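Local coordinates for protein possible thiol-disulfide isomerase (Cytophaga hutchinsonii, PDB 3HCZ) that probably catalyses thiol-disulfide exchange through the CXXC motif of a thioredoxin-fold domain, although its biological role has not been established, at residues A[11-16]-A[101-107]; A[30-34]-A[138-142]; A[39-45]-A[78-82]. The contacts are given in a common frame with arbitrary orientation. Where two conformers were deposited one is given. Residue numbers count along the deposited sequence, not the author numbering.

Contact 1: A[11-16]-A[101-107]; sequences APNLYM and TDFKITY. With SO4 (sulfate ion), chain B.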
loop_
_atom_site.group_PDB
_atom_site.type_symbol
_atom_site.label_atom_id
_atom_site.label_comp_id
_atom_site.label_asym_id
_atom_site.label_seq_id
_atom_site.Cartn_x
_atom_site.Cartn_y
_atom_site.Cartn_z
ATOM N N ALA A 11 11.616 -3.475 -0.365
ATOM C CA ALA A 11 10.408 -4.262 -0.607
ATOM C C ALA A 11 10.512 -4.784 -2.045
ATOM O O ALA A 11 11.061 -4.081 -2.906
ATOM C CB ALA A 11 9.148 -3.404 -0.449
ATOM N N PRO A 12 10.024 -6.018 -2.313
ATOM C CA PRO A 12 10.029 -6.485 -3.713
ATOM C C PRO A 12 9.293 -5.514 -4.644
ATOM O O PRO A 12 8.220 -4.999 -4.279
ATOM C CB PRO A 12 9.246 -7.797 -3.645
ATOM C CG PRO A 12 9.520 -8.327 -2.225
ATOM C CD PRO A 12 9.647 -7.090 -1.361
ATOM N N ASN A 13 9.826 -5.292 -5.842
ATOM C CA ASN A 13 9.163 -4.365 -6.786
ATOM C C ASN A 13 7.824 -5.003 -7.201
ATOM O O ASN A 13 7.646 -6.220 -7.132
ATOM C CB ASN A 13 10.063 -4.082 -8.015
ATOM C CG ASN A 13 9.659 -2.821 -8.802
ATOM O OD1 ASN A 13 8.687 -2.107 -8.476
ATOM N ND2 ASN A 13 10.416 -2.543 -9.860
ATOM N N LEU A 14 6.879 -4.157 -7.594
ATOM C CA LEU A 14 5.550 -4.593 -8.080
ATOM C C LEU A 14 5.332 -3.931 -9.439
ATOM O O LEU A 14 5.501 -2.720 -9.585
ATOM C CB LEU A 14 4.450 -4.151 -7.107
ATOM C CG LEU A 14 4.531 -4.903 -5.765
ATOM C CD1 LEU A 14 3.672 -4.181 -4.715
ATOM C CD2 LEU A 14 3.963 -6.276 -5.975
ATOM N N TYR A 15 4.955 -4.733 -10.427
ATOM C CA TYR A 15 4.786 -4.237 -11.797
ATOM C C TYR A 15 3.296 -4.158 -12.090
ATOM O O TYR A 15 2.798 -4.731 -13.074
ATOM C CB TYR A 15 5.523 -5.173 -12.781
ATOM C CG TYR A 15 7.009 -5.277 -12.545
ATOM C CD1 TYR A 15 7.897 -4.416 -13.196
ATOM C CD2 TYR A 15 7.541 -6.239 -11.687
ATOM C CE1 TYR A 15 9.285 -4.491 -12.990
ATOM C CE2 TYR A 15 8.932 -6.311 -11.450
ATOM C CZ TYR A 15 9.789 -5.456 -12.122
ATOM O OH TYR A 15 11.147 -5.549 -11.935
HETATM N N MSE A 16 2.574 -3.422 -11.241
HETATM C CA MSE A 16 1.108 -3.388 -11.312
HETATM C C MSE A 16 0.630 -2.192 -12.134
HETATM O O MSE A 16 1.443 -1.346 -12.557
HETATM C CB MSE A 16 0.496 -3.436 -9.894
HETATM C CG MSE A 16 0.899 -4.748 -9.191
HETATM SE SE MSE A 16 0.406 -4.794 -7.309
HETATM C CE MSE A 16 -1.568 -4.855 -7.535
ATOM N N THR A 101 2.496 -10.554 -10.543
ATOM C CA THR A 101 2.669 -10.608 -9.099
ATOM C C THR A 101 2.061 -11.827 -8.486
ATOM O O THR A 101 0.875 -12.139 -8.641
ATOM C CB THR A 101 2.077 -9.385 -8.356
ATOM O OG1 THR A 101 2.345 -8.162 -9.077
ATOM C CG2 THR A 101 2.595 -9.349 -6.915
ATOM N N ASP A 102 2.888 -12.528 -7.767
ATOM C CA ASP A 102 2.438 -13.677 -7.056
ATOM C C ASP A 102 2.268 -13.251 -5.595
ATOM O O ASP A 102 3.283 -13.154 -4.907
ATOM C CB ASP A 102 3.557 -14.697 -7.165
ATOM C CG ASP A 102 3.124 -16.051 -6.712
ATOM O OD1 ASP A 102 3.667 -17.055 -7.264
ATOM O OD2 ASP A 102 2.240 -16.115 -5.816
ATOM N N PHE A 103 1.045 -12.939 -5.123
ATOM C CA PHE A 103 0.921 -12.255 -3.806
ATOM C C PHE A 103 1.315 -13.156 -2.638
ATOM O O PHE A 103 1.837 -12.691 -1.612
ATOM C CB PHE A 103 -0.454 -11.635 -3.586
ATOM C CG PHE A 103 -0.773 -10.525 -4.548
ATOM C CD1 PHE A 103 -0.244 -9.276 -4.368
ATOM C CD2 PHE A 103 -1.630 -10.749 -5.611
ATOM C CE1 PHE A 103 -0.505 -8.218 -5.251
ATOM C CE2 PHE A 103 -1.912 -9.714 -6.503
ATOM C CZ PHE A 103 -1.372 -8.450 -6.323
ATOM N N LYS A 104 1.078 -14.442 -2.814
ATOM C CA LYS A 104 1.492 -15.428 -1.827
ATOM C C LYS A 104 2.984 -15.705 -1.779
ATOM O O LYS A 104 3.580 -15.632 -0.712
ATOM C CB LYS A 104 0.733 -16.718 -2.012
ATOM C CG LYS A 104 -0.351 -16.894 -0.978
ATOM C CD LYS A 104 -1.695 -16.589 -1.579
ATOM C CE LYS A 104 -2.614 -17.746 -1.276
ATOM N NZ LYS A 104 -3.913 -17.497 -1.927
ATOM N N ILE A 105 3.612 -15.986 -2.917
ATOM C CA ILE A 105 5.062 -16.213 -2.895
ATOM C C ILE A 105 5.800 -14.923 -2.512
ATOM O O ILE A 105 6.580 -14.910 -1.566
ATOM C CB ILE A 105 5.643 -16.799 -4.226
ATOM C CG1 ILE A 105 5.104 -18.213 -4.472
ATOM C CG2 ILE A 105 7.232 -16.700 -4.260
ATOM C CD1 ILE A 105 5.546 -18.846 -5.801
ATOM N N THR A 106 5.548 -13.840 -3.238
ATOM C CA THR A 106 6.357 -12.638 -3.075
ATOM C C THR A 106 6.104 -11.857 -1.759
ATOM O O THR A 106 7.050 -11.379 -1.128
ATOM C CB THR A 106 6.268 -11.746 -4.348
ATOM O OG1 THR A 106 6.574 -12.554 -5.502
ATOM C CG2 THR A 106 7.271 -10.615 -4.287
ATOM N N TYR A 107 4.849 -11.726 -1.346
ATOM C CA TYR A 107 4.484 -10.853 -0.214
ATOM C C TYR A 107 3.781 -11.561 0.933
ATOM O O TYR A 107 3.437 -10.923 1.943
ATOM C CB TYR A 107 3.656 -9.632 -0.699
ATOM C CG TYR A 107 4.497 -8.431 -1.078
ATOM C CD1 TYR A 107 4.857 -8.192 -2.423
ATOM C CD2 TYR A 107 4.960 -7.537 -0.087
ATOM C CE1 TYR A 107 5.666 -7.078 -2.761
ATOM C CE2 TYR A 107 5.757 -6.431 -0.428
ATOM C CZ TYR A 107 6.071 -6.201 -1.773
ATOM O OH TYR A 107 6.839 -5.117 -2.109
HETATM S S SO4 B . 13.120 -6.997 -7.017
HETATM O O1 SO4 B . 12.643 -6.891 -5.644
HETATM O O2 SO4 B . 12.180 -6.364 -7.922
HETATM O O3 SO4 B . 14.385 -6.284 -7.250
HETATM O O4 SO4 B . 13.260 -8.434 -7.288
HETATM O O HOH W 1 4.779 -7.308 -9.913
#

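Contact 2: A[30-34]-A[138-142]; sequences QAKYT and LVQYE. With SO4 (sulfate ion), chain E.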
loop_
_atom_site.group_PDB
_atom_site.type_symbol
_atom_site.label_atom_id
_atom_site.label_comp_id
_atom_site.label_asym_id
_atom_site.label_seq_id
_atom_site.Cartn_x
_atom_site.Cartn_y
_atom_site.Cartn_z
ATOM N N GLN A 30 7.609 8.244 -6.420
ATOM C CA GLN A 30 8.388 9.235 -5.716
ATOM C C GLN A 30 7.678 9.757 -4.546
ATOM O O GLN A 30 6.772 10.512 -4.697
ATOM C CB GLN A 30 8.597 10.468 -6.554
ATOM C CG GLN A 30 8.902 10.218 -7.887
ATOM C CD GLN A 30 10.330 10.237 -8.061
ATOM O OE1 GLN A 30 10.970 9.267 -7.768
ATOM N NE2 GLN A 30 10.872 11.356 -8.519
ATOM N N ALA A 31 8.145 9.417 -3.380
ATOM C CA ALA A 31 7.493 9.895 -2.163
ATOM C C ALA A 31 8.435 9.693 -0.971
ATOM O O ALA A 31 9.191 8.715 -0.924
ATOM C CB ALA A 31 6.163 9.073 -1.918
ATOM N N LYS A 32 8.365 10.598 0.001
ATOM C CA LYS A 32 9.165 10.480 1.201
ATOM C C LYS A 32 8.848 9.144 1.920
ATOM O O LYS A 32 9.771 8.462 2.440
ATOM C CB LYS A 32 8.918 11.674 2.132
ATOM C CG LYS A 32 9.641 11.547 3.454
ATOM C CD LYS A 32 9.460 12.798 4.284
ATOM C CE LYS A 32 10.355 12.715 5.474
ATOM N NZ LYS A 32 10.063 13.789 6.453
ATOM N N TYR A 33 7.556 8.766 1.968
ATOM C CA TYR A 33 7.157 7.450 2.524
ATOM C C TYR A 33 6.130 6.903 1.575
ATOM O O TYR A 33 5.299 7.677 1.075
ATOM C CB TYR A 33 6.431 7.530 3.871
ATOM C CG TYR A 33 7.304 8.070 4.940
ATOM C CD1 TYR A 33 8.350 7.304 5.468
ATOM C CD2 TYR A 33 7.111 9.364 5.413
ATOM C CE1 TYR A 33 9.215 7.864 6.478
ATOM C CE2 TYR A 33 7.957 9.910 6.408
ATOM C CZ TYR A 33 8.991 9.138 6.931
ATOM O OH TYR A 33 9.818 9.688 7.910
ATOM N N THR A 34 6.211 5.600 1.313
ATOM C CA THR A 34 5.166 4.892 0.572
ATOM C C THR A 34 4.519 3.873 1.493
ATOM O O THR A 34 5.213 3.028 2.087
ATOM C CB THR A 34 5.689 4.140 -0.689
ATOM O OG1 THR A 34 6.350 5.065 -1.541
ATOM C CG2 THR A 34 4.502 3.417 -1.474
ATOM N N LEU A 138 5.319 6.845 12.620
ATOM C CA LEU A 138 6.131 7.878 11.926
ATOM C C LEU A 138 6.859 8.821 12.895
ATOM O O LEU A 138 8.028 9.189 12.645
ATOM C CB LEU A 138 5.331 8.671 10.884
ATOM C CG LEU A 138 4.926 7.806 9.683
ATOM C CD1 LEU A 138 3.873 8.484 8.883
ATOM C CD2 LEU A 138 6.166 7.485 8.829
ATOM N N VAL A 139 6.205 9.198 13.998
ATOM C CA VAL A 139 6.887 10.046 14.999
ATOM C C VAL A 139 8.135 9.370 15.531
ATOM O O VAL A 139 9.207 9.978 15.535
ATOM C CB VAL A 139 5.988 10.494 16.175
ATOM C CG1 VAL A 139 6.809 11.320 17.154
ATOM C CG2 VAL A 139 4.835 11.331 15.671
ATOM N N GLN A 140 8.012 8.116 15.959
ATOM C CA GLN A 140 9.127 7.426 16.618
ATOM C C GLN A 140 10.251 7.156 15.629
ATOM O O GLN A 140 11.436 7.299 15.964
ATOM C CB GLN A 140 8.704 6.092 17.271
ATOM C CG GLN A 140 7.486 6.115 18.256
ATOM C CD GLN A 140 7.380 7.364 19.144
ATOM O OE1 GLN A 140 6.320 8.016 19.182
ATOM N NE2 GLN A 140 8.466 7.699 19.860
ATOM N N TYR A 141 9.866 6.770 14.413
ATOM C CA TYR A 141 10.820 6.504 13.325
ATOM C C TYR A 141 11.684 7.736 13.069
ATOM O O TYR A 141 12.928 7.646 13.054
ATOM C CB TYR A 141 10.101 6.113 12.040
ATOM C CG TYR A 141 11.066 5.916 10.899
ATOM C CD1 TYR A 141 11.896 4.795 10.853
ATOM C CD2 TYR A 141 11.169 6.860 9.871
ATOM C CE1 TYR A 141 12.802 4.610 9.806
ATOM C CE2 TYR A 141 12.074 6.685 8.807
ATOM C CZ TYR A 141 12.883 5.566 8.796
ATOM O OH TYR A 141 13.759 5.389 7.767
ATOM N N GLU A 142 11.043 8.888 12.924
ATOM C CA GLU A 142 11.814 10.088 12.634
ATOM C C GLU A 142 12.722 10.479 13.802
ATOM O O GLU A 142 13.879 10.841 13.571
ATOM C CB GLU A 142 10.941 11.230 12.131
ATOM C CG GLU A 142 10.219 10.817 10.845
ATOM C CD GLU A 142 9.582 11.968 10.172
ATOM O OE1 GLU A 142 9.550 13.049 10.784
ATOM O OE2 GLU A 142 9.116 11.813 9.030
HETATM S S SO4 E . 7.047 14.103 -1.778
HETATM O O1 SO4 E . 7.159 15.457 -1.242
HETATM O O2 SO4 E . 5.632 13.798 -1.987
HETATM O O3 SO4 E . 7.713 14.048 -3.077
HETATM O O4 SO4 E . 7.648 13.133 -0.861
#

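Contact 3: A[39-45]-A[78-82]; sequences WDSQCGH and EWLKF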
loop_
_atom_site.group_PDB
_atom_site.type_symbol
_atom_site.label_atom_id
_atom_site.label_comp_id
_atom_site.label_asym_id
_atom_site.label_seq_id
_atom_site.Cartn_x
_atom_site.Cartn_y
_atom_site.Cartn_z
ATOM N N TRP A 39 -5.163 -5.121 -0.432
ATOM C CA TRP A 39 -6.570 -5.163 -0.035
ATOM C C TRP A 39 -7.397 -5.841 -1.111
ATOM O O TRP A 39 -6.913 -6.120 -2.230
ATOM C CB TRP A 39 -7.099 -3.743 0.270
ATOM C CG TRP A 39 -7.284 -2.897 -0.946
ATOM C CD1 TRP A 39 -6.292 -2.277 -1.711
ATOM C CD2 TRP A 39 -8.529 -2.594 -1.571
ATOM N NE1 TRP A 39 -6.883 -1.579 -2.751
ATOM C CE2 TRP A 39 -8.247 -1.775 -2.690
ATOM C CE3 TRP A 39 -9.867 -2.931 -1.285
ATOM C CZ2 TRP A 39 -9.259 -1.296 -3.532
ATOM C CZ3 TRP A 39 -10.873 -2.451 -2.115
ATOM C CH2 TRP A 39 -10.563 -1.636 -3.221
ATOM N N ASP A 40 -8.650 -6.155 -0.752
ATOM C CA ASP A 40 -9.540 -6.938 -1.609
ATOM C C ASP A 40 -10.947 -6.386 -1.402
ATOM O O ASP A 40 -11.439 -6.331 -0.270
ATOM C CB ASP A 40 -9.443 -8.418 -1.191
ATOM C CG ASP A 40 -10.259 -9.354 -2.055
ATOM O OD1 ASP A 40 -11.103 -8.938 -2.879
ATOM O OD2 ASP A 40 -10.078 -10.574 -1.851
ATOM N N SER A 41 -11.593 -5.965 -2.486
ATOM C CA SER A 41 -12.963 -5.433 -2.365
ATOM C C SER A 41 -13.932 -6.511 -1.888
ATOM O O SER A 41 -14.951 -6.217 -1.248
ATOM C CB SER A 41 -13.430 -4.825 -3.696
ATOM O OG SER A 41 -13.822 -5.857 -4.602
ATOM N N GLN A 42 -13.600 -7.767 -2.154
ATOM C CA GLN A 42 -14.482 -8.856 -1.737
ATOM C C GLN A 42 -14.485 -9.109 -0.246
ATOM O O GLN A 42 -15.202 -9.972 0.229
ATOM C CB GLN A 42 -14.173 -10.123 -2.519
ATOM C CG GLN A 42 -14.347 -9.887 -4.023
ATOM C CD GLN A 42 -15.695 -9.262 -4.345
ATOM O OE1 GLN A 42 -16.691 -9.963 -4.386
ATOM N NE2 GLN A 42 -15.734 -7.944 -4.578
ATOM N N CYS A 43 -13.715 -8.337 0.506
ATOM C CA CYS A 43 -13.799 -8.389 1.967
ATOM C C CYS A 43 -15.025 -7.688 2.472
ATOM O O CYS A 43 -15.359 -7.820 3.643
ATOM C CB CYS A 43 -12.590 -7.725 2.609
ATOM S SG CYS A 43 -11.138 -8.703 2.469
ATOM N N GLY A 44 -15.682 -6.933 1.605
ATOM C CA GLY A 44 -17.013 -6.375 1.883
ATOM C C GLY A 44 -17.041 -4.898 1.532
ATOM O O GLY A 44 -16.024 -4.204 1.642
ATOM N N HIS A 45 -18.214 -4.426 1.120
ATOM C CA HIS A 45 -18.442 -3.021 0.784
ATOM C C HIS A 45 -18.155 -2.079 1.983
ATOM O O HIS A 45 -17.687 -0.959 1.802
ATOM C CB HIS A 45 -19.866 -2.857 0.226
ATOM C CG HIS A 45 -20.267 -1.432 -0.012
ATOM N ND1 HIS A 45 -19.699 -0.648 -1.002
ATOM C CD2 HIS A 45 -21.185 -0.648 0.610
ATOM C CE1 HIS A 45 -20.249 0.556 -0.978
ATOM N NE2 HIS A 45 -21.149 0.583 -0.007
ATOM N N GLU A 78 -15.167 -5.265 -9.696
ATOM C CA GLU A 78 -15.496 -4.974 -8.299
ATOM C C GLU A 78 -14.515 -3.971 -7.675
ATOM O O GLU A 78 -14.900 -3.134 -6.839
ATOM C CB GLU A 78 -15.522 -6.251 -7.458
ATOM C CG GLU A 78 -16.695 -7.177 -7.859
ATOM C CD GLU A 78 -18.044 -6.432 -7.872
ATOM O OE1 GLU A 78 -18.441 -5.841 -6.824
ATOM O OE2 GLU A 78 -18.719 -6.444 -8.932
ATOM N N TRP A 79 -13.253 -4.082 -8.084
ATOM C CA TRP A 79 -12.229 -3.141 -7.675
ATOM C C TRP A 79 -12.638 -1.704 -8.058
ATOM O O TRP A 79 -12.630 -0.790 -7.217
ATOM C CB TRP A 79 -10.935 -3.557 -8.366
ATOM C CG TRP A 79 -9.777 -2.634 -8.248
ATOM C CD1 TRP A 79 -9.250 -2.106 -7.077
ATOM C CD2 TRP A 79 -8.939 -2.166 -9.316
ATOM N NE1 TRP A 79 -8.134 -1.330 -7.378
ATOM C CE2 TRP A 79 -7.941 -1.334 -8.738
ATOM C CE3 TRP A 79 -8.933 -2.358 -10.701
ATOM C CZ2 TRP A 79 -6.928 -0.711 -9.508
ATOM C CZ3 TRP A 79 -7.933 -1.721 -11.481
ATOM C CH2 TRP A 79 -6.943 -0.909 -10.875
ATOM N N LEU A 80 -13.007 -1.510 -9.320
ATOM C CA LEU A 80 -13.358 -0.168 -9.793
ATOM C C LEU A 80 -14.648 0.331 -9.131
ATOM O O LEU A 80 -14.735 1.522 -8.752
ATOM C CB LEU A 80 -13.442 -0.107 -11.333
ATOM C CG LEU A 80 -12.115 -0.441 -12.046
ATOM C CD1 LEU A 80 -12.206 -0.506 -13.566
ATOM C CD2 LEU A 80 -11.059 0.590 -11.622
ATOM N N LYS A 81 -15.628 -0.567 -8.987
ATOM C CA LYS A 81 -16.874 -0.233 -8.298
ATOM C C LYS A 81 -16.624 0.242 -6.862
ATOM O O LYS A 81 -17.229 1.210 -6.383
ATOM C CB LYS A 81 -17.833 -1.435 -8.292
ATOM C CG LYS A 81 -19.160 -1.127 -7.592
ATOM C CD LYS A 81 -20.149 -2.324 -7.554
ATOM C CE LYS A 81 -20.190 -3.125 -8.872
ATOM N NZ LYS A 81 -20.940 -4.428 -8.688
ATOM N N PHE A 82 -15.738 -0.444 -6.171
ATOM C CA PHE A 82 -15.393 -0.025 -4.825
ATOM C C PHE A 82 -14.726 1.358 -4.849
ATOM O O PHE A 82 -15.091 2.227 -4.051
ATOM C CB PHE A 82 -14.451 -1.039 -4.198
ATOM C CG PHE A 82 -14.202 -0.819 -2.745
ATOM C CD1 PHE A 82 -14.865 -1.589 -1.786
ATOM C CD2 PHE A 82 -13.261 0.115 -2.333
ATOM C CE1 PHE A 82 -14.629 -1.408 -0.428
ATOM C CE2 PHE A 82 -12.998 0.307 -0.979
ATOM C CZ PHE A 82 -13.671 -0.459 -0.014
HETATM O O HOH W 2 -6.413 -0.317 -5.290
#

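Contact 1: A[11-16]-A[101-107]
A tyrosine hydroxyl bonded to the carbonyl of a proline, with that proline's ring packed over a face of the tyrosine ring, is the striking feature here. Tyr107 OH donates to Pro12 O at 2.6 Å, while Pro12 CG lies over one face of the phenol ring and Ala11 CB meets its edge, 3.3 Å from Tyr107 OH. In this thioredoxin-type fold the segment 11-16 thus lies against the short helix 103-107. The principle is that one side chain can satisfy a loop carbonyl, as Tyr107 OH does for Pro12 O. Asp102 is the N-cap of that helix, its OD2 accepting from Ile105 N at 3.2 Å. Apolar contacts extend the interface: Pro12 CB touches Thr106 CG2 at 3.5 Å, and Leu14 CD2 lies 3.5 Å from Thr101 CG2 and 3.7 Å from Tyr107 CE1. Met16, present as selenomethionine, makes a Met-aromatic contact at the edge of Phe103, its SE 5.3 Å from the ring centroid. Leu14 and Tyr107 both reach Leu36 and Phe38 of strand 33-39, so the pair covers part of the central sheet. A sulfate, probably from the crystallisation liquor, accepts from Asn13 N. A water links the backbone of one segment to a side chain of the other, accepting from Tyr15 N at 2.6 Å and lying 2.7 Å from Thr101 OG1.

Contact 2: A[30-34]-A[138-142]
One carboxylate oxygen, Glu142 OE2, receives both polar links between Lys32 and Tyr33, where the chain enters strand 33-39, and the C-terminal helix 134-147. Tyr33 OH donates to Glu142 OE2 over a short 2.5 Å. Lys32 NZ approaches the same Glu142 OE2 at 3.4 Å, a salt bridge whose hydrogen bond is weak. Lys32 reaches across with all four side-chain torsions t, while its backbone N donates to a sulfate, probably from the crystallisation liquor. The contact shows how a helix is docked on the sheet of a thioredoxin-like fold: a charged pair at the margin closes over an apolar interior. Tyr33 spans that boundary. Tyr33 CA is 9.5 Å from Leu138 CA, the nearest pairing of the two backbones, and the ring fills the gap, burying more surface than any other residue of the contact. Leu138 sits over one face of the ring in a CH-pi contact, while Glu142 and Tyr141 meet its edge; Tyr33 CE1 and Tyr141 CE2 are 3.9 Å apart. Leu138 and Glu142 are one helical turn apart, linked by Glu142 N to Leu138 O at 3.0 Å, so a single turn supplies both the apolar cover and the acceptor for the hydroxyl. Beyond the pair, the side chain of Tyr33 also touches Ile65 of strand 65-71 and Ile125 of strand 124-127, and Tyr141 touches Ile125. The tightest apolar fit is almost axial: Leu138 CD2 stands 3.7 Å from the centroid of the Tyr33 ring, 7° off the ring normal.

Contact 3: A[39-45]-A[78-82]
Phe82 and Trp39 account for the largest share of the buried surface, and Ser41 follows. Together they illustrate how the probable active-site loop of a thioredoxin-type fold is backed by an aromatic cluster. Residues 39-45 run from the end of strand 33-39 into Cys43-Gly44-His45, the first three residues of a Cys-Gly-His-Cys sequence that probably forms the redox centre. Trp39 CZ3 lies over one face of the Phe82 ring, although the two ring planes are inclined at 49°; the closest atoms are Trp39 CH2 and Phe82 CD2 at 3.3 Å. Trp79 completes the cluster, its CD1 3.6 Å from Trp39 CZ2, and a water accepts from both indoles, 2.9 Å from Trp39 NE1 and 2.9 Å from Trp79 NE1. At its edge the Phe82 ring meets the loop itself: Phe82 CE1 is 3.7 Å from Gly44 O, and the same atom is 3.8 Å from His45 O. Ser41 turns toward the helix, its OG 3.3 Å from Glu78 CB, but its hydroxyl is engaged by Glu73 and by Gln42 NE2, which donates to Ser41 OG at 2.8 Å. No hydrogen bond joins the two segments directly; their union rests on packing and the shared water. Within the loop, Asp40 OD1 accepts from Gln42 N at 2.9 Å, an Asx turn leading into the 3-10 turn 41-43. Trp39 and Phe82 both touch Thr50 of helix 49-60, and Trp79 reaches Asn71 and Asn93, so the cluster lies between helices 49-60 and 77-86 and strands 65-71 and 92-95.

In the fold
Strand 33-39 ties the three sites together. Contact 2 uses its first residue, Tyr33, contact 3 its last, Trp39, and contact 1 packs on its Leu36 and Phe38. Alternation of side chains sets the faces: Tyr33 and Trp39 point to one side of the sheet, Leu36 and Phe38 to the other, so contact 1 covers the face opposite that of contacts 2 and 3. Centres lie about 22 Å (1 and 2), 20 Å (1 and 3) and 27 Å (2 and 3) apart, and none touch. Along the chain, contacts 1 and 2 interlock, and both enclose contact 3. Sequence-distant segments thus clothe one sheet, with the probable redox loop at one end.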